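Local coordinates for glycosyl hydrolase (Bacteroides ovatus, PDB 3QC2), which is a member of the glycosyl hydrolases, built as a five-bladed beta-propeller like others of its family, whose precise activity is left open, at residues S237-Y242 with R301-F306; P305-M310 with G322-E327; V145-V150 with F174-C179. All blocks are in the same frame, centred on the assembly; numbering follows the deposited sequence.

Interaction 1 (S237-Y242 with R301-F306); sequences SPRDGY and RLDEPF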
# COMPACT_ATOMS: atom_id res chain seq x y z
N SER A 237 12.79 -2.44 -12.49
CA SER A 237 13.62 -1.99 -11.39
C SER A 237 13.82 -0.48 -11.34
O SER A 237 13.45 0.23 -12.28
CB SER A 237 15.00 -2.66 -11.52
OG SER A 237 14.92 -4.07 -11.42
N PRO A 238 14.38 0.02 -10.22
CA PRO A 238 14.73 1.41 -10.14
C PRO A 238 15.68 1.77 -11.29
O PRO A 238 16.47 0.92 -11.73
CB PRO A 238 15.45 1.51 -8.79
CG PRO A 238 14.84 0.48 -7.98
CD PRO A 238 14.48 -0.64 -8.90
N ARG A 239 15.63 3.02 -11.75
CA ARG A 239 16.43 3.49 -12.89
C ARG A 239 17.16 4.80 -12.58
O ARG A 239 16.61 5.65 -11.91
CB ARG A 239 15.52 3.71 -14.09
CG ARG A 239 14.27 4.51 -13.75
CD ARG A 239 13.38 4.83 -14.90
NE ARG A 239 12.16 5.46 -14.40
CZ ARG A 239 11.16 5.91 -15.13
NH1 ARG A 239 11.18 5.83 -16.46
NH2 ARG A 239 10.11 6.47 -14.52
N ASP A 240 18.38 4.93 -13.07
CA ASP A 240 19.17 6.14 -12.87
C ASP A 240 18.49 7.39 -13.47
O ASP A 240 17.87 7.31 -14.52
CB ASP A 240 20.56 6.00 -13.54
CG ASP A 240 21.45 4.92 -12.90
OD1 ASP A 240 21.10 4.36 -11.84
OD2 ASP A 240 22.54 4.63 -13.48
N GLY A 241 18.63 8.52 -12.80
CA GLY A 241 18.14 9.81 -13.30
C GLY A 241 16.66 10.09 -13.23
O GLY A 241 16.20 11.08 -13.79
N TYR A 242 15.91 9.24 -12.54
CA TYR A 242 14.46 9.42 -12.38
C TYR A 242 14.06 9.38 -10.90
O TYR A 242 14.87 9.01 -10.04
CB TYR A 242 13.70 8.35 -13.15
CG TYR A 242 13.81 8.47 -14.63
CD1 TYR A 242 14.90 7.95 -15.31
CD2 TYR A 242 12.81 9.09 -15.37
CE1 TYR A 242 15.00 8.05 -16.69
CE2 TYR A 242 12.90 9.20 -16.74
CZ TYR A 242 13.99 8.69 -17.40
OH TYR A 242 14.07 8.80 -18.75
N ARG A 301 6.19 2.81 -18.08
CA ARG A 301 5.90 3.50 -16.81
C ARG A 301 5.98 5.00 -17.05
O ARG A 301 6.53 5.45 -18.06
CB ARG A 301 6.85 3.08 -15.68
CG ARG A 301 8.33 3.25 -15.99
CD ARG A 301 9.19 2.92 -14.77
NE ARG A 301 10.46 2.31 -15.16
CZ ARG A 301 11.40 1.88 -14.31
NH1 ARG A 301 11.26 2.03 -13.00
NH2 ARG A 301 12.49 1.31 -14.79
N LEU A 302 5.41 5.77 -16.12
CA LEU A 302 5.42 7.20 -16.21
C LEU A 302 6.84 7.69 -15.92
O LEU A 302 7.49 7.19 -15.00
CB LEU A 302 4.45 7.83 -15.21
CG LEU A 302 2.98 7.45 -15.32
CD1 LEU A 302 2.19 8.09 -14.22
CD2 LEU A 302 2.39 7.84 -16.70
N ASP A 303 7.32 8.62 -16.72
CA ASP A 303 8.65 9.20 -16.54
C ASP A 303 8.68 10.24 -15.42
O ASP A 303 9.74 10.56 -14.91
CB ASP A 303 9.13 9.83 -17.86
CG ASP A 303 9.41 8.78 -18.94
OD1 ASP A 303 9.63 7.56 -18.59
OD2 ASP A 303 9.40 9.15 -20.13
N GLU A 304 7.52 10.76 -15.05
CA GLU A 304 7.37 11.76 -13.98
C GLU A 304 6.32 11.23 -13.01
O GLU A 304 5.38 10.61 -13.42
CB GLU A 304 6.89 13.08 -14.57
CG GLU A 304 7.76 13.65 -15.68
CD GLU A 304 9.12 14.13 -15.18
OE1 GLU A 304 9.31 14.23 -13.95
OE2 GLU A 304 9.99 14.41 -16.02
N PRO A 305 6.49 11.50 -11.71
CA PRO A 305 5.48 11.04 -10.78
C PRO A 305 4.15 11.80 -11.02
O PRO A 305 4.17 12.98 -11.36
CB PRO A 305 6.08 11.37 -9.42
CG PRO A 305 6.94 12.53 -9.68
CD PRO A 305 7.51 12.33 -11.05
N PHE A 306 3.03 11.10 -10.87
CA PHE A 306 1.69 11.71 -11.10
C PHE A 306 1.15 12.35 -9.85
O PHE A 306 0.24 13.15 -9.91
CB PHE A 306 0.68 10.67 -11.60
CG PHE A 306 0.21 9.72 -10.53
CD1 PHE A 306 0.91 8.53 -10.25
CD2 PHE A 306 -0.96 9.99 -9.80
CE1 PHE A 306 0.46 7.64 -9.26
CE2 PHE A 306 -1.41 9.12 -8.81
CZ PHE A 306 -0.69 7.93 -8.54
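Arg239 and Arg301 lie antiparallel and flat on each other, joining two loops of the beta-propeller: the one between strands 222-224 and 247-257, and the one that leaves strand 298-301. Arg239 opens a type II turn whose third residue, Gly241, takes the positive phi that glycine tolerates readily. From Arg239 CB, 3.9 Å from Arg301 NH2, the chain runs extended to NE. Arg239 CG passes beside the same nitrogen, and Arg239 CD rests over the centre of the Arg301 guanidinium, 3.6 Å from Arg301 CZ. Farther along, Arg239 CZ lies over Arg301 CD, so each long chain covers the other's flat end and the two planes differ by only 1°. Tyr242 CD2 covers the opposite face of the Arg239 guanidinium. At the tip, Arg239 NH1 forms a salt bridge with Asp303 OD1 (3.2 Å), and Arg239 NH2 donates to Leu302 O (2.8 Å). Two like charges this close would probably repel, but carboxylates lie at hand: Asp244 pairs with both Arg239 NE and Arg301 NH1. Arginine suits both places because it stacks by its face while bonding at its edge. Arg301 NH1 and NH2 both donate end-on to one carbonyl oxygen, Ser237 O, each at 2.9 Å.

Interaction 2 (P305-M310 with G322-E327); sequences PFFRPM and GTVFIE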
# COMPACT_ATOMS: atom_id res chain seq x y z
N PRO A 305 6.49 11.50 -11.71
CA PRO A 305 5.48 11.04 -10.78
C PRO A 305 4.15 11.80 -11.02
O PRO A 305 4.17 12.98 -11.36
CB PRO A 305 6.08 11.37 -9.42
CG PRO A 305 6.94 12.53 -9.68
CD PRO A 305 7.51 12.33 -11.05
N PHE A 306 3.03 11.10 -10.87
CA PHE A 306 1.69 11.71 -11.10
C PHE A 306 1.15 12.35 -9.85
O PHE A 306 0.24 13.15 -9.91
CB PHE A 306 0.68 10.67 -11.60
CG PHE A 306 0.21 9.72 -10.53
CD1 PHE A 306 0.91 8.53 -10.25
CD2 PHE A 306 -0.96 9.99 -9.80
CE1 PHE A 306 0.46 7.64 -9.26
CE2 PHE A 306 -1.41 9.12 -8.81
CZ PHE A 306 -0.69 7.93 -8.54
N PHE A 307 1.72 11.97 -8.70
CA PHE A 307 1.31 12.48 -7.39
C PHE A 307 2.55 12.59 -6.51
O PHE A 307 3.30 11.63 -6.37
CB PHE A 307 0.28 11.53 -6.77
CG PHE A 307 -0.45 12.11 -5.59
CD1 PHE A 307 -1.55 12.94 -5.79
CD2 PHE A 307 -0.07 11.79 -4.30
CE1 PHE A 307 -2.26 13.48 -4.69
CE2 PHE A 307 -0.78 12.32 -3.20
CZ PHE A 307 -1.89 13.18 -3.42
N ARG A 308 2.76 13.77 -5.92
CA ARG A 308 3.93 14.02 -5.05
C ARG A 308 3.57 15.00 -3.94
O ARG A 308 2.48 15.59 -3.97
CB ARG A 308 5.10 14.55 -5.87
CG ARG A 308 4.85 15.91 -6.52
CD ARG A 308 6.01 16.28 -7.41
NE ARG A 308 5.85 17.58 -8.05
CZ ARG A 308 6.21 18.75 -7.50
NH1 ARG A 308 6.75 18.81 -6.27
NH2 ARG A 308 6.01 19.87 -8.19
N PRO A 309 4.47 15.18 -2.94
CA PRO A 309 4.19 16.13 -1.86
C PRO A 309 4.00 17.54 -2.37
O PRO A 309 4.89 18.07 -3.04
CB PRO A 309 5.43 16.03 -0.97
CG PRO A 309 5.93 14.67 -1.19
CD PRO A 309 5.66 14.36 -2.63
N MSE A 310 2.85 18.13 -2.07
CA MSE A 310 2.52 19.51 -2.50
C MSE A 310 2.08 20.41 -1.35
O MSE A 310 2.44 21.57 -1.30
CB MSE A 310 1.39 19.49 -3.53
CG MSE A 310 1.71 18.78 -4.84
SE MSE A 310 3.08 19.65 -5.88
CE MSE A 310 2.23 21.41 -6.09
N GLY A 322 8.46 17.06 2.43
CA GLY A 322 7.43 16.05 2.41
C GLY A 322 7.72 14.74 1.72
O GLY A 322 8.74 14.58 1.03
N THR A 323 6.80 13.79 1.91
CA THR A 323 6.87 12.48 1.29
C THR A 323 5.44 11.84 1.31
O THR A 323 4.69 12.01 2.29
CB THR A 323 7.94 11.58 1.99
OG1 THR A 323 8.10 10.36 1.29
CG2 THR A 323 7.56 11.29 3.40
N VAL A 324 5.05 11.17 0.21
CA VAL A 324 3.72 10.50 0.13
C VAL A 324 3.89 9.04 -0.29
O VAL A 324 4.71 8.73 -1.14
CB VAL A 324 2.73 11.21 -0.85
CG1 VAL A 324 2.37 12.58 -0.31
CG2 VAL A 324 3.30 11.30 -2.26
N PHE A 325 3.11 8.15 0.32
CA PHE A 325 3.18 6.72 0.05
C PHE A 325 1.77 6.17 -0.23
O PHE A 325 0.98 5.97 0.70
CB PHE A 325 3.83 6.03 1.25
CG PHE A 325 4.20 4.60 1.01
CD1 PHE A 325 5.37 4.29 0.35
CD2 PHE A 325 3.40 3.58 1.47
CE1 PHE A 325 5.75 2.97 0.14
CE2 PHE A 325 3.76 2.26 1.26
CZ PHE A 325 4.94 1.95 0.59
N ILE A 326 1.45 5.96 -1.53
CA ILE A 326 0.10 5.47 -1.93
C ILE A 326 -0.04 4.00 -1.61
O ILE A 326 0.90 3.21 -1.79
CB ILE A 326 -0.26 5.78 -3.42
CG1 ILE A 326 0.68 5.09 -4.41
CG2 ILE A 326 -0.27 7.27 -3.67
CD1 ILE A 326 0.25 5.24 -5.89
N GLU A 327 -1.21 3.62 -1.12
CA GLU A 327 -1.42 2.24 -0.66
C GLU A 327 -2.89 1.75 -0.67
O GLU A 327 -3.12 0.53 -0.76
CB GLU A 327 -0.84 2.14 0.75
CG GLU A 327 -0.74 0.76 1.34
CD GLU A 327 0.12 0.76 2.63
OE1 GLU A 327 0.98 1.63 2.77
OE2 GLU A 327 -0.08 -0.11 3.47
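Pro309 and Val324 meet where the loop that leaves strand 298-301 runs past the start of strand 324-332, the first strand of an antiparallel sheet that belongs to a blade of the beta-propeller. The contact is buried and apolar. In its first kind of interaction, side chain meets side chain. Val324 CG2 is the methyl common to most of these contacts: it touches Pro309 CD at 3.9 Å and Phe307 CD2 at 4.0 Å, and it also lies against Arg308 CA. CG2 stands between the backbone N and the carbonyl carbon (chi1 of CG1 -66°), which turns this methyl to the loop. Phe307 crosses Val324 at about a right angle, and its ring also meets Tyr340 edge-to-face. Two residues on, Ile326 reaches tip to tip for Phe306, with Ile326 CD1 lying 3.9 Å from Phe306 CZ at the edge of that ring. Valine and isoleucine suit these strand positions facing the loop, since their branches offer methyls to its rings without needing polar partners. Leu338 and Tyr340 of the adjoining strand 335-342 help to enclose the cluster.

The second kind sets a ring against backbone. Pro309 stands against the Gly322-Thr323 peptide, where the two backbone segments come as close as 5.4 Å between Pro309 CA and Gly322 CA. Glycine suits this place twice over: its phi is positive (72°), and having no side chain it leaves the proline ring direct access to the peptide. The closest approach there is Pro309 CG to Thr323 N, 3.3 Å.

Interaction 3 (V145-V150 with F174-C179); sequences VPRLAV and FFNLGC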
# COMPACT_ATOMS: atom_id res chain seq x y z
N VAL A 145 13.59 -9.67 10.45
CA VAL A 145 13.21 -9.91 9.05
C VAL A 145 11.79 -9.40 8.75
O VAL A 145 10.87 -9.66 9.51
CB VAL A 145 13.27 -11.41 8.70
CG1 VAL A 145 12.91 -11.64 7.23
CG2 VAL A 145 14.67 -12.01 9.02
N PRO A 146 11.63 -8.65 7.66
CA PRO A 146 10.30 -8.23 7.26
C PRO A 146 9.72 -9.27 6.30
O PRO A 146 10.40 -9.68 5.38
CB PRO A 146 10.55 -6.91 6.54
CG PRO A 146 11.92 -7.07 5.93
CD PRO A 146 12.68 -8.07 6.78
N ARG A 147 8.49 -9.71 6.55
CA ARG A 147 7.87 -10.74 5.71
C ARG A 147 6.49 -10.32 5.22
O ARG A 147 5.70 -9.78 5.98
CB ARG A 147 7.74 -12.05 6.49
CG ARG A 147 9.04 -12.76 6.77
CD ARG A 147 8.77 -14.10 7.45
NE ARG A 147 9.98 -14.89 7.68
CZ ARG A 147 10.81 -14.74 8.72
NH1 ARG A 147 10.60 -13.79 9.64
NH2 ARG A 147 11.87 -15.53 8.83
N LEU A 148 6.23 -10.58 3.94
CA LEU A 148 4.92 -10.32 3.36
C LEU A 148 4.05 -11.46 3.82
O LEU A 148 4.38 -12.64 3.57
CB LEU A 148 5.00 -10.26 1.85
CG LEU A 148 3.67 -10.03 1.13
CD1 LEU A 148 2.95 -8.73 1.63
CD2 LEU A 148 3.88 -10.00 -0.40
N ALA A 149 2.96 -11.13 4.51
CA ALA A 149 2.07 -12.14 5.08
C ALA A 149 0.63 -11.91 4.67
O ALA A 149 0.28 -10.85 4.15
CB ALA A 149 2.18 -12.14 6.61
N VAL A 150 -0.20 -12.91 4.94
CA VAL A 150 -1.60 -12.88 4.57
C VAL A 150 -2.54 -13.00 5.76
O VAL A 150 -2.26 -13.74 6.72
CB VAL A 150 -1.92 -14.04 3.57
CG1 VAL A 150 -3.36 -13.93 3.06
CG2 VAL A 150 -0.94 -14.02 2.41
N PHE A 174 11.73 -19.85 0.36
CA PHE A 174 11.64 -18.40 0.61
C PHE A 174 11.03 -18.01 1.96
O PHE A 174 10.62 -16.87 2.14
CB PHE A 174 10.85 -17.72 -0.52
CG PHE A 174 11.50 -17.82 -1.86
CD1 PHE A 174 12.57 -16.98 -2.19
CD2 PHE A 174 11.05 -18.74 -2.80
CE1 PHE A 174 13.18 -17.06 -3.44
CE2 PHE A 174 11.66 -18.82 -4.06
CZ PHE A 174 12.73 -17.98 -4.38
N PHE A 175 10.97 -18.94 2.91
CA PHE A 175 10.38 -18.63 4.23
C PHE A 175 11.11 -17.45 4.91
O PHE A 175 10.47 -16.58 5.51
CB PHE A 175 10.39 -19.86 5.16
CG PHE A 175 9.61 -19.65 6.44
CD1 PHE A 175 10.22 -19.13 7.57
CD2 PHE A 175 8.26 -19.98 6.50
CE1 PHE A 175 9.50 -18.93 8.75
CE2 PHE A 175 7.53 -19.79 7.69
CZ PHE A 175 8.15 -19.26 8.80
N ASN A 176 12.45 -17.43 4.81
CA ASN A 176 13.28 -16.36 5.40
C ASN A 176 13.50 -15.16 4.47
O ASN A 176 14.30 -14.27 4.78
CB ASN A 176 14.64 -16.94 5.84
CG ASN A 176 14.51 -17.97 6.96
OD1 ASN A 176 13.58 -17.91 7.78
ND2 ASN A 176 15.44 -18.91 7.01
N LEU A 177 12.80 -15.12 3.35
CA LEU A 177 12.94 -14.02 2.40
C LEU A 177 12.41 -12.71 2.99
O LEU A 177 11.25 -12.63 3.41
CB LEU A 177 12.20 -14.32 1.10
CG LEU A 177 12.25 -13.24 0.02
CD1 LEU A 177 13.68 -13.06 -0.52
CD2 LEU A 177 11.28 -13.57 -1.10
N GLY A 178 13.27 -11.68 3.01
CA GLY A 178 12.87 -10.37 3.46
C GLY A 178 12.02 -9.75 2.37
O GLY A 178 12.48 -9.58 1.25
N CYS A 179 10.76 -9.44 2.68
CA CYS A 179 9.86 -8.90 1.66
C CYS A 179 8.70 -8.13 2.25
O CYS A 179 8.39 -8.24 3.43
CB CYS A 179 9.34 -10.04 0.76
SG CYS A 179 8.57 -11.42 1.69
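Pro146 O is held by two groups of the opposing loop: Cys179 N donates a short hydrogen bond to it at 2.7 Å, and Gly178 CA adds a CA-H...O contact at 3.2 Å. Segment 145-150 runs along strand 146-153, third in a four-stranded antiparallel blade of the beta-propeller, while segment 174-179 leads from helix 169-172 toward strand 182-189 of the following sheet. The contact therefore binds a blade to the connection that leaves it. Gly178 lies alongside the strand, its CA facing that oxygen.

A second anchor is Arg147, whose CB points off but whose long chain reaches back to the type I turn Phe174-Leu177. Its NE donates to Phe175 O at 2.8 Å, nearly straight (166°) and with the oxygen close to the guanidinium plane. From the same edge Arg147 NH2 reaches Asn176 OD1, 3.1 Å away and also in plane, although the Asn176 amide itself is turned steeply against the guanidinium. Val145 CG1 covers one face of that group, 3.9 Å above its centre. Arginine suits the place because neighbouring N-H groups can serve a backbone carbonyl and a side-chain amide at once, fixing the rotation of the guanidinium.

Cys179 completes the join. A chi1 of 54° sets SG between the backbone N and the carbonyl carbon, where it faces the strand. A small, polarisable thiol serves here both as apolar filler and as acceptor. Trp206 of strand 201-206 packs on Leu148, Leu177 and Cys179 alike. Cys179 SG touches Leu148 CB at 3.8 Å and accepts a hydrogen bond from Leu148 N at 3.4 Å, with an N-H...S angle of 167°.

Overall arrangement
Along the chain interaction 3 closes before the other two open. It belongs to the antiparallel sheet that runs from strand 120-128 to strand 160-164 and to the connection with the next, larger mixed sheet. Interaction 1 lies in loops that flank strands of that larger sheet, and interaction 2 joins the following loop to strand 324-332, the first strand of the last sheet. Interactions 1 and 2 are neighbours, centres 13 Å apart, and share Pro305 and Phe306, so one loop passes from a polar surface contact into a buried apolar one. Interaction 3 is centred 26 Å from each, on the opposite side of the chain's centre from interaction 2. Together they join loops to one another and to strands at three places in the propeller.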